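Local coordinates for protein putative oxidoreductase molybdopterin-binding subunit (Sulfolobus tokodaii, PDB 4ZOH) that binds the pterin cytosine dinucleotide that holds molybdenum and probably forms the catalytic subunit of a xanthine dehydrogenase-family oxidoreductase, at residues A493-S498 against H663-K668; T437-H442 against T448-I453; I474-I479 against D553-Y558. One frame throughout, in Å; residues are numbered along the deposited sequence.

Interaction 1: residues A493-S498 against H663-K668. With MCN (pterin cytosine dinucleotide), chain D.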
loop_
_atom_site.group_PDB
_atom_site.type_symbol
_atom_site.label_atom_id
_atom_site.label_comp_id
_atom_site.label_asym_id
_atom_site.label_seq_id
_atom_site.Cartn_x
_atom_site.Cartn_y
_atom_site.Cartn_z
ATOM N N ALA A 493 -22.318 16.921 14.424
ATOM C CA ALA A 493 -21.485 15.983 15.228
ATOM C C ALA A 493 -20.080 16.608 15.532
ATOM O O ALA A 493 -19.528 16.488 16.654
ATOM C CB ALA A 493 -21.406 14.590 14.554
ATOM N N VAL A 494 -19.511 17.292 14.533
ATOM C CA VAL A 494 -18.193 17.972 14.705
ATOM C C VAL A 494 -18.273 19.054 15.837
ATOM O O VAL A 494 -17.404 19.168 16.710
ATOM C CB VAL A 494 -17.690 18.521 13.324
ATOM C CG1 VAL A 494 -16.590 19.601 13.468
ATOM C CG2 VAL A 494 -17.213 17.372 12.385
ATOM N N LEU A 495 -19.371 19.804 15.840
ATOM C CA LEU A 495 -19.591 20.865 16.814
ATOM C C LEU A 495 -19.681 20.271 18.245
ATOM O O LEU A 495 -18.977 20.728 19.165
ATOM C CB LEU A 495 -20.868 21.585 16.366
ATOM C CG LEU A 495 -21.191 23.039 16.527
ATOM C CD1 LEU A 495 -19.993 23.944 16.523
ATOM C CD2 LEU A 495 -22.151 23.395 15.394
ATOM N N LEU A 496 -20.481 19.213 18.426
ATOM C CA LEU A 496 -20.545 18.501 19.707
ATOM C C LEU A 496 -19.193 17.967 20.205
ATOM O O LEU A 496 -18.833 18.130 21.397
ATOM C CB LEU A 496 -21.559 17.341 19.630
ATOM C CG LEU A 496 -23.054 17.683 19.424
ATOM C CD1 LEU A 496 -23.862 16.400 19.302
ATOM C CD2 LEU A 496 -23.570 18.547 20.607
ATOM N N ALA A 497 -18.397 17.373 19.295
ATOM C CA ALA A 497 -17.171 16.728 19.768
ATOM C C ALA A 497 -16.202 17.785 20.142
ATOM O O ALA A 497 -15.484 17.642 21.134
ATOM C CB ALA A 497 -16.572 15.836 18.698
ATOM N N SER A 498 -16.134 18.846 19.325
ATOM C CA SER A 498 -15.195 19.954 19.621
ATOM C C SER A 498 -15.553 20.593 20.968
ATOM O O SER A 498 -14.678 20.907 21.737
ATOM C CB SER A 498 -15.270 20.999 18.505
ATOM O OG SER A 498 -14.887 20.406 17.288
ATOM N N HIS A 663 -30.713 22.473 13.537
ATOM C CA HIS A 663 -29.461 21.812 13.966
ATOM C C HIS A 663 -28.444 22.825 14.507
ATOM O O HIS A 663 -28.486 24.014 14.145
ATOM C CB HIS A 663 -28.878 21.023 12.767
ATOM C CG HIS A 663 -29.855 20.029 12.191
ATOM N ND1 HIS A 663 -30.261 18.889 12.872
ATOM C CD2 HIS A 663 -30.547 20.038 11.029
ATOM C CE1 HIS A 663 -31.113 18.206 12.115
ATOM N NE2 HIS A 663 -31.322 18.899 11.003
ATOM N N PRO A 664 -27.507 22.358 15.344
ATOM C CA PRO A 664 -26.519 23.268 15.931
ATOM C C PRO A 664 -25.706 24.071 14.899
ATOM O O PRO A 664 -25.145 25.089 15.248
ATOM C CB PRO A 664 -25.572 22.339 16.743
ATOM C CG PRO A 664 -26.395 21.131 17.029
ATOM C CD PRO A 664 -27.450 21.009 15.928
ATOM N N THR A 665 -25.648 23.644 13.649
ATOM C CA THR A 665 -24.928 24.433 12.655
ATOM C C THR A 665 -25.842 25.536 12.094
ATOM O O THR A 665 -25.327 26.481 11.516
ATOM C CB THR A 665 -24.408 23.577 11.478
ATOM O OG1 THR A 665 -25.536 22.962 10.836
ATOM C CG2 THR A 665 -23.455 22.504 12.001
ATOM N N GLY A 666 -27.173 25.385 12.238
ATOM C CA GLY A 666 -28.166 26.247 11.526
ATOM C C GLY A 666 -28.293 26.061 10.013
ATOM O O GLY A 666 -29.149 26.697 9.339
ATOM N N SER A 667 -27.466 25.169 9.455
ATOM C CA SER A 667 -27.361 24.990 7.999
ATOM C C SER A 667 -28.364 23.970 7.425
ATOM O O SER A 667 -28.780 23.054 8.109
ATOM C CB SER A 667 -25.930 24.480 7.686
ATOM O OG SER A 667 -25.754 23.130 8.146
ATOM N N LYS A 668 -28.709 24.112 6.154
ATOM C CA LYS A 668 -29.458 23.143 5.407
ATOM C C LYS A 668 -28.551 22.747 4.242
ATOM O O LYS A 668 -27.603 23.496 3.908
ATOM C CB LYS A 668 -30.784 23.757 4.845
ATOM C CG LYS A 668 -31.543 24.533 5.939
ATOM C CD LYS A 668 -32.946 24.987 5.500
ATOM C CE LYS A 668 -33.727 25.683 6.642
ATOM N NZ LYS A 668 -35.144 25.836 6.128
HETATM N N1 MCN D . -22.348 24.139 2.426
HETATM C C2 MCN D . -22.234 25.263 3.228
HETATM N N3 MCN D . -23.322 25.798 3.866
HETATM C C4 MCN D . -24.558 25.190 3.682
HETATM C C5 MCN D . -24.688 24.060 2.876
HETATM C C6 MCN D . -23.567 23.507 2.256
HETATM O O2 MCN D . -21.159 25.838 3.423
HETATM N N4 MCN D . -25.592 25.716 4.303
HETATM C "C1'" MCN D . -21.125 23.625 1.805
HETATM C C2D MCN D . -20.500 22.562 2.712
HETATM O "O2'" MCN D . -19.536 23.081 3.578
HETATM C "C3'" MCN D . -19.779 21.679 1.728
HETATM C C4D MCN D . -20.831 21.566 0.704
HETATM O O4D MCN D . -21.417 22.936 0.612
HETATM O "O3'" MCN D . -18.645 22.262 1.187
HETATM C "C5'" MCN D . -21.620 20.521 1.471
HETATM O "O5'" MCN D . -22.825 20.369 0.984
HETATM P PA MCN D . -23.995 19.546 1.754
HETATM O O1A MCN D . -23.840 19.235 3.160
HETATM O O2A MCN D . -25.154 20.361 1.253
HETATM O O3A MCN D . -23.932 18.201 0.738
HETATM P PB MCN D . -22.907 16.985 1.009
HETATM O O1B MCN D . -23.599 16.011 1.950
HETATM O O2B MCN D . -21.547 17.365 1.400
HETATM O O3B MCN D . -22.826 16.437 -0.417
HETATM C C10 MCN D . -23.724 15.425 -0.949
HETATM C "C9'" MCN D . -24.271 15.850 -2.289
HETATM C "C8'" MCN D . -24.949 14.791 -2.981
HETATM S "S8'" MCN D . -26.262 13.925 -2.196
HETATM C "C7'" MCN D . -24.702 14.496 -4.288
HETATM S "S7'" MCN D . -25.631 13.285 -5.210
HETATM C "C6'" MCN D . -23.747 15.246 -5.081
HETATM C C7 MCN D . -23.435 16.619 -4.399
HETATM O "O9'" MCN D . -23.166 16.347 -3.038
HETATM N "N5'" MCN D . -22.539 14.487 -5.401
HETATM C C4A MCN D . -21.280 15.085 -5.609
HETATM N "N8'" MCN D . -22.223 17.238 -5.020
HETATM C C4B MCN D . -21.160 16.494 -5.437
HETATM N "N1'" MCN D . -20.013 17.141 -5.662
HETATM C "C2'" MCN D . -18.935 16.444 -6.011
HETATM N "N2'" MCN D . -17.815 17.107 -6.205
HETATM N "N3'" MCN D . -18.960 15.024 -6.212
HETATM C "C4'" MCN D . -20.168 14.313 -6.027
HETATM O "O4'" MCN D . -20.205 13.062 -6.216
#
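Leu495 and Pro664 meet where a long helix passes a turn of the cofactor-binding loop, and a single methyl group does nearly all the work. CD2 of Leu495 reaches into the turn, 3.8 Å from CB of Pro664 and 3.7 Å from CG2 of Thr665, so that two apolar groups from successive residues receive one methyl. The same CD2 comes 3.4 Å from the carbonyl O of Pro664, a van der Waals approach. Thr665 can offer a methyl here because its CG2 lies anti to the carbonyl carbon (chi1 60°), which sets OG1 apart for polar use. No hydrogen bond joins the two segments; they meet by van der Waals contact alone.

The polar bonds shape each partner separately. The loop is folded by a type I beta turn from His663 to Gly666, closed by Gly666 N on the O of His663 at 2.7 Å. The turn ends at Gly666, whose positive phi of 70° carries the chain on toward Ser667. Beyond it, Thr665 OG1 and Ser667 OG are hydrogen-bonded at 2.7 Å, and Ser667 OG also bonds Thr488. On the helix, Ser498 turns its OG back to the O of Val494, which it meets 37° above the carbonyl plane; Ser498 N reaches that oxygen from the opposite face.

Farther along the loop the chain reaches the cofactor: N4 of the cytosine donates to the O of Lys668 over 3.0 Å, and CB of Ser667 lies 3.6 Å from the same nitrogen.

Helix 486-512 also packs on other elements: Leu495 on Ile453 and Val457 of helix 446-458, Leu496 on Ala556 and Tyr558 of strand 553-559, and Tyr558 in turn meets Pro664 and hydrogen-bonds His663.

Interaction 2: residues T437-H442 against T448-I453. With MCN (pterin cytosine dinucleotide), chain D.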
loop_
_atom_site.group_PDB
_atom_site.type_symbol
_atom_site.label_atom_id
_atom_site.label_comp_id
_atom_site.label_asym_id
_atom_site.label_seq_id
_atom_site.Cartn_x
_atom_site.Cartn_y
_atom_site.Cartn_z
ATOM N N THR A 437 -14.369 12.564 10.775
ATOM C CA THR A 437 -15.835 12.569 10.534
ATOM C C THR A 437 -16.304 11.171 10.117
ATOM O O THR A 437 -15.542 10.488 9.447
ATOM C CB THR A 437 -16.217 13.600 9.480
ATOM O OG1 THR A 437 -17.603 13.500 9.245
ATOM C CG2 THR A 437 -15.465 13.442 8.084
ATOM N N GLY A 438 -17.530 10.756 10.501
ATOM C CA GLY A 438 -18.100 9.487 10.036
ATOM C C GLY A 438 -18.767 9.637 8.669
ATOM O O GLY A 438 -19.138 8.620 8.014
ATOM N N THR A 439 -18.859 10.882 8.181
ATOM C CA THR A 439 -19.310 11.064 6.763
ATOM C C THR A 439 -18.205 10.596 5.768
ATOM O O THR A 439 -17.136 10.104 6.185
ATOM C CB THR A 439 -19.718 12.512 6.488
ATOM O OG1 THR A 439 -18.588 13.377 6.666
ATOM C CG2 THR A 439 -20.850 12.899 7.492
ATOM N N GLY A 440 -18.478 10.662 4.484
ATOM C CA GLY A 440 -17.532 10.176 3.517
ATOM C C GLY A 440 -17.437 11.141 2.306
ATOM O O GLY A 440 -17.874 10.793 1.204
ATOM N N PRO A 441 -16.901 12.379 2.495
ATOM C CA PRO A 441 -16.841 13.330 1.335
ATOM C C PRO A 441 -16.084 12.737 0.176
ATOM O O PRO A 441 -15.139 11.979 0.374
ATOM C CB PRO A 441 -16.042 14.524 1.900
ATOM C CG PRO A 441 -16.127 14.383 3.404
ATOM C CD PRO A 441 -16.381 12.950 3.749
ATOM N N HIS A 442 -16.515 13.094 -1.007
ATOM C CA HIS A 442 -15.992 12.628 -2.285
ATOM C C HIS A 442 -16.071 13.758 -3.322
ATOM O O HIS A 442 -16.485 13.556 -4.512
ATOM C CB HIS A 442 -16.695 11.348 -2.802
ATOM C CG HIS A 442 -18.179 11.361 -2.638
ATOM N ND1 HIS A 442 -18.799 11.073 -1.428
ATOM C CD2 HIS A 442 -19.179 11.633 -3.525
ATOM C CE1 HIS A 442 -20.113 11.107 -1.592
ATOM N NE2 HIS A 442 -20.377 11.466 -2.842
ATOM N N THR A 448 -13.046 20.929 4.846
ATOM C CA THR A 448 -12.713 22.363 5.074
ATOM C C THR A 448 -13.786 22.967 5.991
ATOM O O THR A 448 -13.452 23.610 6.964
ATOM C CB THR A 448 -12.672 23.137 3.752
ATOM O OG1 THR A 448 -11.523 22.712 3.028
ATOM C CG2 THR A 448 -12.561 24.624 4.014
ATOM N N ALA A 449 -15.059 22.707 5.707
ATOM C CA ALA A 449 -16.127 23.202 6.566
ATOM C C ALA A 449 -15.995 22.658 7.975
ATOM O O ALA A 449 -16.202 23.402 8.998
ATOM C CB ALA A 449 -17.493 22.951 5.924
ATOM N N PHE A 450 -15.498 21.414 8.083
ATOM C CA PHE A 450 -15.381 20.825 9.417
ATOM C C PHE A 450 -14.266 21.505 10.192
ATOM O O PHE A 450 -14.338 21.712 11.424
ATOM C CB PHE A 450 -15.231 19.282 9.360
ATOM C CG PHE A 450 -16.456 18.582 8.850
ATOM C CD1 PHE A 450 -17.744 19.166 8.978
ATOM C CD2 PHE A 450 -16.365 17.340 8.266
ATOM C CE1 PHE A 450 -18.897 18.512 8.500
ATOM C CE2 PHE A 450 -17.520 16.665 7.821
ATOM C CZ PHE A 450 -18.770 17.249 7.932
ATOM N N ALA A 451 -13.197 21.801 9.471
ATOM C CA ALA A 451 -12.037 22.437 10.066
ATOM C C ALA A 451 -12.445 23.894 10.535
ATOM O O ALA A 451 -12.122 24.270 11.639
ATOM C CB ALA A 451 -10.888 22.467 9.067
ATOM N N GLN A 452 -13.190 24.628 9.720
ATOM C CA GLN A 452 -13.775 25.968 10.104
ATOM C C GLN A 452 -14.630 25.896 11.396
ATOM O O GLN A 452 -14.441 26.707 12.345
ATOM C CB GLN A 452 -14.680 26.510 8.973
ATOM C CG GLN A 452 -13.987 26.712 7.647
ATOM C CD GLN A 452 -14.975 27.032 6.523
ATOM O OE1 GLN A 452 -15.169 26.220 5.625
ATOM N NE2 GLN A 452 -15.597 28.256 6.564
ATOM N N ILE A 453 -15.542 24.915 11.450
ATOM C CA ILE A 453 -16.357 24.647 12.662
ATOM C C ILE A 453 -15.498 24.346 13.901
ATOM O O ILE A 453 -15.654 25.011 14.933
ATOM C CB ILE A 453 -17.435 23.571 12.432
ATOM C CG1 ILE A 453 -18.478 24.086 11.445
ATOM C CG2 ILE A 453 -18.124 23.148 13.728
ATOM C CD1 ILE A 453 -19.328 22.948 10.824
HETATM N N1 MCN D . -22.348 24.139 2.426
HETATM C C2 MCN D . -22.234 25.263 3.228
HETATM N N3 MCN D . -23.322 25.798 3.866
HETATM C C4 MCN D . -24.558 25.190 3.682
HETATM C C5 MCN D . -24.688 24.060 2.876
HETATM C C6 MCN D . -23.567 23.507 2.256
HETATM O O2 MCN D . -21.159 25.838 3.423
HETATM N N4 MCN D . -25.592 25.716 4.303
HETATM C "C1'" MCN D . -21.125 23.625 1.805
HETATM C C2D MCN D . -20.500 22.562 2.712
HETATM O "O2'" MCN D . -19.536 23.081 3.578
HETATM C "C3'" MCN D . -19.779 21.679 1.728
HETATM C C4D MCN D . -20.831 21.566 0.704
HETATM O O4D MCN D . -21.417 22.936 0.612
HETATM O "O3'" MCN D . -18.645 22.262 1.187
HETATM C "C5'" MCN D . -21.620 20.521 1.471
HETATM O "O5'" MCN D . -22.825 20.369 0.984
HETATM P PA MCN D . -23.995 19.546 1.754
HETATM O O1A MCN D . -23.840 19.235 3.160
HETATM O O2A MCN D . -25.154 20.361 1.253
HETATM O O3A MCN D . -23.932 18.201 0.738
HETATM P PB MCN D . -22.907 16.985 1.009
HETATM O O1B MCN D . -23.599 16.011 1.950
HETATM O O2B MCN D . -21.547 17.365 1.400
HETATM O O3B MCN D . -22.826 16.437 -0.417
HETATM C C10 MCN D . -23.724 15.425 -0.949
HETATM C "C9'" MCN D . -24.271 15.850 -2.289
HETATM C "C8'" MCN D . -24.949 14.791 -2.981
HETATM S "S8'" MCN D . -26.262 13.925 -2.196
HETATM C "C7'" MCN D . -24.702 14.496 -4.288
HETATM S "S7'" MCN D . -25.631 13.285 -5.210
HETATM C "C6'" MCN D . -23.747 15.246 -5.081
HETATM C C7 MCN D . -23.435 16.619 -4.399
HETATM O "O9'" MCN D . -23.166 16.347 -3.038
HETATM N "N5'" MCN D . -22.539 14.487 -5.401
HETATM C C4A MCN D . -21.280 15.085 -5.609
HETATM N "N8'" MCN D . -22.223 17.238 -5.020
HETATM C C4B MCN D . -21.160 16.494 -5.437
HETATM N "N1'" MCN D . -20.013 17.141 -5.662
HETATM C "C2'" MCN D . -18.935 16.444 -6.011
HETATM N "N2'" MCN D . -17.815 17.107 -6.205
HETATM N "N3'" MCN D . -18.960 15.024 -6.212
HETATM C "C4'" MCN D . -20.168 14.313 -6.027
HETATM O "O4'" MCN D . -20.205 13.062 -6.216
#
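The ring of Phe450 projects from its helix to meet two threonines, Thr437 and Thr439, that flank a glycine at the end of a strand. Its CE2 is the point of meeting, 3.5 Å from OG1 of Thr437 and 3.6 Å from OG1 of Thr439. The two oxygens arrive differently: that of Thr439 lies at the ring edge, close to the ring plane, whereas that of Thr437 comes in obliquely. The Phe450 ring crosses the Thr437 side chain at about a right angle. Thr437 adds carbon to the contact as well, its CB standing 3.7 Å from CE2 and its CG2 3.8 Å from the same atom.

The threonines adopt different rotamers that bring their hydroxyls together. OG1 of Thr437 lies anti to the backbone N (chi1 177°), while OG1 of Thr439 sits between its own N and carbonyl carbon, and Thr439 OG1 donates to Thr437 OG1 at 2.8 Å. Both residues are buried, and this bond meets part of their polar need beside the aromatic ring.

Further along the loop, His442 bends back so that ND1 donates to the O of Gly440 over 2.8 Å. The acceptor is near the imidazole plane and the N-H lies in the carbonyl plane, so the bond should fix the ring's rotation. The ring edge then faces the pterin, with CD2 3.2 Å from its O4'. From the helix, Ala449 places CB beside the ribose O2' of the same cofactor.

This strand-loop-helix connection, within the molybdopterin cofactor-binding domain, runs from strand 433-437 past the dinucleotide into helix 446-458, and Thr486 of helix 486-512 packs against both Thr439 and Phe450.

Interaction 3: residues I474-I479 against D553-Y558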
loop_
_atom_site.group_PDB
_atom_site.type_symbol
_atom_site.label_atom_id
_atom_site.label_comp_id
_atom_site.label_asym_id
_atom_site.label_seq_id
_atom_site.Cartn_x
_atom_site.Cartn_y
_atom_site.Cartn_z
ATOM N N ILE A 474 -10.494 4.298 12.096
ATOM C CA ILE A 474 -10.041 5.543 12.741
ATOM C C ILE A 474 -11.224 6.265 13.439
ATOM O O ILE A 474 -11.043 7.347 14.013
ATOM C CB ILE A 474 -9.324 6.489 11.757
ATOM C CG1 ILE A 474 -10.319 6.971 10.713
ATOM C CG2 ILE A 474 -8.099 5.827 11.125
ATOM C CD1 ILE A 474 -9.737 7.928 9.692
ATOM N N ILE A 475 -12.448 5.722 13.289
ATOM C CA ILE A 475 -13.628 6.290 13.961
ATOM C C ILE A 475 -14.627 5.170 14.288
ATOM O O ILE A 475 -14.718 4.147 13.544
ATOM C CB ILE A 475 -14.266 7.453 13.147
ATOM C CG1 ILE A 475 -15.275 8.291 14.007
ATOM C CG2 ILE A 475 -14.812 7.001 11.804
ATOM C CD1 ILE A 475 -15.821 9.538 13.330
ATOM N N GLU A 476 -15.362 5.357 15.379
ATOM C CA GLU A 476 -16.337 4.358 15.834
ATOM C C GLU A 476 -17.261 3.895 14.697
ATOM O O GLU A 476 -17.437 2.710 14.518
ATOM C CB GLU A 476 -17.151 4.848 17.036
ATOM C CG GLU A 476 -18.108 3.795 17.569
ATOM C CD GLU A 476 -18.943 4.211 18.802
ATOM O OE1 GLU A 476 -19.035 5.423 19.113
ATOM O OE2 GLU A 476 -19.418 3.285 19.529
ATOM N N ASP A 477 -17.828 4.808 13.906
ATOM C CA ASP A 477 -18.809 4.440 12.916
ATOM C C ASP A 477 -19.197 5.686 12.125
ATOM O O ASP A 477 -18.613 6.755 12.293
ATOM C CB ASP A 477 -20.085 3.785 13.561
ATOM C CG ASP A 477 -20.651 2.648 12.717
ATOM O OD1 ASP A 477 -20.927 1.550 13.225
ATOM O OD2 ASP A 477 -20.836 2.829 11.517
ATOM N N GLY A 478 -20.150 5.531 11.232
ATOM C CA GLY A 478 -20.624 6.675 10.471
ATOM C C GLY A 478 -21.800 6.273 9.643
ATOM O O GLY A 478 -22.084 5.067 9.445
ATOM N N ILE A 479 -22.475 7.297 9.126
ATOM C CA ILE A 479 -23.499 7.048 8.160
ATOM C C ILE A 479 -23.008 7.226 6.733
ATOM O O ILE A 479 -22.953 6.236 5.986
ATOM C CB ILE A 479 -24.859 7.772 8.513
ATOM C CG1 ILE A 479 -25.445 7.123 9.787
ATOM C CG2 ILE A 479 -25.828 7.746 7.304
ATOM C CD1 ILE A 479 -26.047 5.709 9.560
ATOM N N ASP A 553 -9.447 12.338 23.925
ATOM C CA ASP A 553 -9.884 11.728 22.669
ATOM C C ASP A 553 -11.374 11.572 22.897
ATOM O O ASP A 553 -11.767 10.864 23.789
ATOM C CB ASP A 553 -9.198 10.346 22.467
ATOM C CG ASP A 553 -9.372 9.799 21.040
ATOM O OD1 ASP A 553 -10.488 9.863 20.444
ATOM O OD2 ASP A 553 -8.359 9.366 20.461
ATOM N N THR A 554 -12.208 12.224 22.106
ATOM C CA THR A 554 -13.621 12.161 22.379
ATOM C C THR A 554 -14.467 11.966 21.143
ATOM O O THR A 554 -14.085 12.411 20.082
ATOM C CB THR A 554 -14.116 13.325 23.303
ATOM O OG1 THR A 554 -15.420 12.967 23.805
ATOM C CG2 THR A 554 -14.158 14.659 22.594
ATOM N N THR A 555 -15.556 11.235 21.281
ATOM C CA THR A 555 -16.405 10.879 20.155
ATOM C C THR A 555 -17.811 11.327 20.464
ATOM O O THR A 555 -18.323 11.069 21.549
ATOM C CB THR A 555 -16.349 9.339 19.880
ATOM O OG1 THR A 555 -15.015 8.993 19.474
ATOM C CG2 THR A 555 -17.299 8.930 18.781
ATOM N N ALA A 556 -18.447 12.006 19.529
ATOM C CA ALA A 556 -19.820 12.475 19.736
ATOM C C ALA A 556 -20.669 11.843 18.662
ATOM O O ALA A 556 -20.230 11.631 17.562
ATOM C CB ALA A 556 -19.896 13.985 19.640
ATOM N N ILE A 557 -21.896 11.517 18.989
ATOM C CA ILE A 557 -22.776 10.979 17.986
ATOM C C ILE A 557 -23.888 11.996 18.082
ATOM O O ILE A 557 -24.413 12.242 19.195
ATOM C CB ILE A 557 -23.274 9.555 18.330
ATOM C CG1 ILE A 557 -22.127 8.523 18.301
ATOM C CG2 ILE A 557 -24.446 9.163 17.425
ATOM C CD1 ILE A 557 -22.492 7.134 18.874
ATOM N N TYR A 558 -24.222 12.585 16.943
ATOM C CA TYR A 558 -25.360 13.480 16.837
ATOM C C TYR A 558 -26.548 12.705 16.268
ATOM O O TYR A 558 -26.586 12.390 15.091
ATOM C CB TYR A 558 -24.986 14.729 15.969
ATOM C CG TYR A 558 -26.140 15.704 15.774
ATOM C CD1 TYR A 558 -26.644 16.475 16.870
ATOM C CD2 TYR A 558 -26.742 15.858 14.523
ATOM C CE1 TYR A 558 -27.711 17.371 16.693
ATOM C CE2 TYR A 558 -27.827 16.741 14.356
ATOM C CZ TYR A 558 -28.289 17.491 15.449
ATOM O OH TYR A 558 -29.309 18.350 15.289
HETATM O O HOH W 1 -14.592 7.089 17.252
#
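Glu476 and Thr555 mark the nearest approach of the backbones, with CA atoms 7.8 Å apart, too wide for direct pairing between the main chains. Residues 553-558 form a regular extended strand, whereas 474-479 is an irregular loop: Glu476 adopts helix-like angles, and Asp477 and Gly478 are then almost fully stretched, with phi values of -177° and -174°. A water spans part of the gap, accepting from Glu476 N at 2.7 Å and hydrogen-bonded to Thr555 OG1 at 3.0 Å.

The carboxylate arm of Glu476 comes across the strand. Its CG is anti to the backbone N and the chain stays extended beyond it, carrying OE1 over two residues that point the same way, as alternate positions in a strand do. OE1 lies 3.9 Å from CG2 of Thr555 and 3.9 Å from CD1 of Ile557; the Glu476 side chain crosses that of Ile557 at about a right angle.

Strand 553-559 is an outermost strand of a four-stranded mixed sheet, pairing antiparallel with strand 420-427, and two copies of the protein meet beside this edge. The buried carboxylate of Glu476 finds its polar partner there: OE1 is hydrogen-bonded to Ser551 OG of the second subunit, with a weak bond from OE2 to Leu552 N of that subunit. The carbonyl O of Glu476 is also bonded by Lys428 of the second subunit.

Asp477 turns its own carboxylate back on the loop, OD2 accepting from Gly478 N at 2.8 Å through its anti lone pair. That oxygen is shared with a salt bridge to Arg193, which also bonds the O of Gly478, while OD1 accepts from Tyr429 N of the second subunit.

In the fold
From the N terminus, interaction 2 closes first, a short loop between strand 433-437 and helix 446-458. Interaction 3 opens next, at 474-479, and closes only on strand 553-559, 73 residues intervening. Interaction 1 starts inside that span, on helix 486-512, and ends beyond it at 663-668, so interactions 1 and 3 cross, whereas interaction 2 precedes both in series. All three lie on one side of the chain's centre and touch one another: Val494 packs on Ile453, Ala497 O lies beside CG2 of Thr554, and Ile475 packs on Thr437 and Gly438. Helix 486-512 thus ties cofactor-contacting segments of interactions 1 and 2 to the sheet edge at the subunit interface.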